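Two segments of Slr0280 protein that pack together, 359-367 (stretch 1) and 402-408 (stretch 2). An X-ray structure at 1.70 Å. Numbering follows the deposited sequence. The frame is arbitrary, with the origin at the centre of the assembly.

Stretch 1 (359-367) NWRSGPILN
Stretch 2 402-408: YLNSGYV

Two segments of one chain meet in a mixed contact, with a polar middle in which side chains meet backbone oxygens, two bridging waters and apolar packing at both ends, burying 449 Å² in total. Stretch 1 begins as a strand, turns a corner at Arg361 and continues mostly extended to Ile365; Leu366 and Asn367 have positive phi. Stretch 2 is a strand at Tyr402 and Leu403, then loop. Ser362 pairs with Asn404 and Gly363 with Leu403, each 4.7 Å between CA atoms, and the chains run antiparallel here. Stretch 2 turns back after Asn404, so Ile365 and Tyr407 come next, 7.5 Å between CA atoms.

Ser362, Gly363, Ile365, Leu403, Asn404 and Ser405 are buried. Asn404 (phi/psi 45/51, chi1 m) points its CB toward stretch 1. Its amide supplies an N-H for a backbone oxygen: ND2 donates to Trp360 O at 3.1 Å. Ser362 (t) has OG 3.1 Å from Asn404 O, and its CA makes a CA-H...O contact with that oxygen at 3.3 Å. Gly363 N gives a weak hydrogen bond to Leu403 O, 2.7 Å long but bent to 127°. Glycine suits this place: a CB on Gly363 would clash with Leu403 O at 2.6 Å.

The short serine hydroxyls meet at water 1, which joins Ser362 OG (2.7 Å), Gly363 O (2.6 Å) and Ser405 OG (2.8 Å). Water 2 donates to Pro364 O and accepts from Leu403 N, both at 2.9 Å.

Leu403 and Ile365 offer branched apolar groups. Leu403 (t, p) brings CD2 to 3.8 Å from Trp360 CB; Trp360 is m and its end leads away. Ile365 (p, t) places CG2 3.7 Å from Tyr407 CB and CD1 over the Tyr407 (t) ring face, 4.2 Å from the centroid. Leu366 (m, t) adds CD1 at 4.1 Å from Tyr407 CZ. Tyr407 N donates to Ser405 OG at 2.9 Å, a local bond within stretch 2.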

# COMPACT_ATOMS: atom_id res chain seq x y z
N ASN A 359 1.28 5.86 20.65
CA ASN A 359 1.43 7.23 20.17
C ASN A 359 0.40 7.54 19.09
O ASN A 359 0.41 6.95 18.00
CB ASN A 359 2.85 7.41 19.61
CG ASN A 359 3.12 8.82 19.16
OD1 ASN A 359 2.75 9.79 19.84
ND2 ASN A 359 3.77 8.96 18.00
N TRP A 360 -0.50 8.48 19.37
CA TRP A 360 -1.59 8.79 18.45
C TRP A 360 -1.19 9.81 17.40
O TRP A 360 -1.00 10.99 17.70
CB TRP A 360 -2.82 9.25 19.23
CG TRP A 360 -3.45 8.11 19.96
CD1 TRP A 360 -2.99 7.52 21.10
CD2 TRP A 360 -4.63 7.39 19.57
NE1 TRP A 360 -3.82 6.47 21.45
CE2 TRP A 360 -4.83 6.38 20.53
CE3 TRP A 360 -5.53 7.50 18.51
CZ2 TRP A 360 -5.91 5.48 20.46
CZ3 TRP A 360 -6.60 6.62 18.45
CH2 TRP A 360 -6.79 5.63 19.42
N ARG A 361 -1.07 9.36 16.17
CA ARG A 361 -0.70 10.23 15.06
C ARG A 361 -1.92 10.99 14.55
O ARG A 361 -1.81 12.13 14.10
CB ARG A 361 -0.09 9.41 13.93
CG ARG A 361 1.16 8.61 14.33
CD ARG A 361 2.40 9.50 14.47
NE ARG A 361 2.66 10.34 13.30
CZ ARG A 361 3.49 10.03 12.30
NH1 ARG A 361 4.13 8.86 12.30
NH2 ARG A 361 3.66 10.87 11.29
N SER A 362 -3.09 10.36 14.62
CA SER A 362 -4.34 10.97 14.17
C SER A 362 -5.49 10.34 14.94
O SER A 362 -5.48 9.15 15.19
CB SER A 362 -4.51 10.74 12.67
OG SER A 362 -5.59 11.52 12.19
N GLY A 363 -6.47 11.13 15.36
CA GLY A 363 -7.54 10.59 16.19
C GLY A 363 -8.69 10.00 15.39
O GLY A 363 -8.86 10.33 14.21
N PRO A 364 -9.51 9.15 16.04
CA PRO A 364 -10.68 8.54 15.39
C PRO A 364 -11.74 9.60 15.10
O PRO A 364 -11.85 10.60 15.83
CB PRO A 364 -11.22 7.57 16.45
CG PRO A 364 -10.21 7.58 17.59
CD PRO A 364 -9.51 8.90 17.49
N ILE A 365 -12.51 9.39 14.04
CA ILE A 365 -13.67 10.24 13.78
C ILE A 365 -14.92 9.43 13.42
O ILE A 365 -14.80 8.30 12.91
CB ILE A 365 -13.40 11.29 12.66
CG1 ILE A 365 -13.23 10.61 11.29
CG2 ILE A 365 -12.19 12.18 12.99
CD1 ILE A 365 -13.25 11.60 10.12
N LEU A 366 -16.09 10.01 13.70
CA LEU A 366 -17.39 9.52 13.24
C LEU A 366 -17.74 8.08 13.66
O LEU A 366 -18.51 7.41 12.99
CB LEU A 366 -17.50 9.69 11.72
CG LEU A 366 -17.55 11.16 11.29
CD1 LEU A 366 -17.30 11.30 9.78
CD2 LEU A 366 -18.90 11.75 11.68
N ASN A 367 -17.14 7.61 14.75
CA ASN A 367 -17.37 6.26 15.26
C ASN A 367 -17.16 5.22 14.15
O ASN A 367 -17.90 4.25 14.03
CB ASN A 367 -18.76 6.14 15.87
CG ASN A 367 -18.84 5.08 16.97
OD1 ASN A 367 -17.87 4.87 17.72
ND2 ASN A 367 -19.99 4.42 17.07
N TYR A 402 -11.63 15.66 19.43
CA TYR A 402 -10.82 15.56 18.22
C TYR A 402 -9.35 15.66 18.61
O TYR A 402 -8.97 16.53 19.39
CB TYR A 402 -11.21 16.66 17.23
CG TYR A 402 -12.69 16.67 16.97
CD1 TYR A 402 -13.26 15.79 16.05
CD2 TYR A 402 -13.54 17.51 17.68
CE1 TYR A 402 -14.62 15.76 15.83
CE2 TYR A 402 -14.91 17.49 17.47
CZ TYR A 402 -15.44 16.62 16.55
OH TYR A 402 -16.81 16.61 16.34
N LEU A 403 -8.54 14.77 18.07
CA LEU A 403 -7.12 14.75 18.39
C LEU A 403 -6.34 14.62 17.10
O LEU A 403 -6.60 13.69 16.33
CB LEU A 403 -6.82 13.55 19.30
CG LEU A 403 -5.35 13.23 19.60
CD1 LEU A 403 -4.70 14.40 20.34
CD2 LEU A 403 -5.23 11.93 20.42
N ASN A 404 -5.41 15.54 16.86
CA ASN A 404 -4.54 15.45 15.69
C ASN A 404 -5.30 15.11 14.41
O ASN A 404 -4.92 14.19 13.68
CB ASN A 404 -3.42 14.43 15.94
CG ASN A 404 -2.44 14.91 17.00
OD1 ASN A 404 -2.32 16.11 17.23
ND2 ASN A 404 -1.74 13.99 17.65
N SER A 405 -6.37 15.84 14.13
CA SER A 405 -7.25 15.47 13.02
C SER A 405 -7.49 16.60 12.02
O SER A 405 -7.60 17.78 12.40
CB SER A 405 -8.60 14.96 13.56
OG SER A 405 -9.48 14.57 12.50
N GLY A 406 -7.60 16.24 10.75
CA GLY A 406 -8.03 17.17 9.72
C GLY A 406 -9.54 17.34 9.69
O GLY A 406 -10.07 18.14 8.90
N TYR A 407 -10.25 16.61 10.56
CA TYR A 407 -11.70 16.68 10.57
C TYR A 407 -12.23 17.84 11.43
O TYR A 407 -11.98 17.92 12.63
CB TYR A 407 -12.29 15.34 11.03
CG TYR A 407 -13.81 15.28 10.99
CD1 TYR A 407 -14.50 15.42 9.79
CD2 TYR A 407 -14.53 15.06 12.15
CE1 TYR A 407 -15.89 15.36 9.76
CE2 TYR A 407 -15.93 14.99 12.12
CZ TYR A 407 -16.59 15.14 10.92
OH TYR A 407 -17.98 15.08 10.90
N VAL A 408 -12.98 18.74 10.80
CA VAL A 408 -13.41 19.97 11.46
C VAL A 408 -14.89 20.00 11.83
O VAL A 408 -15.77 19.97 10.96
CB VAL A 408 -13.10 21.20 10.58
CG1 VAL A 408 -13.48 22.47 11.31
CG2 VAL A 408 -11.64 21.23 10.22
O HOH W 1 -8.24 12.06 12.36
O HOH W 2 -10.12 12.40 17.34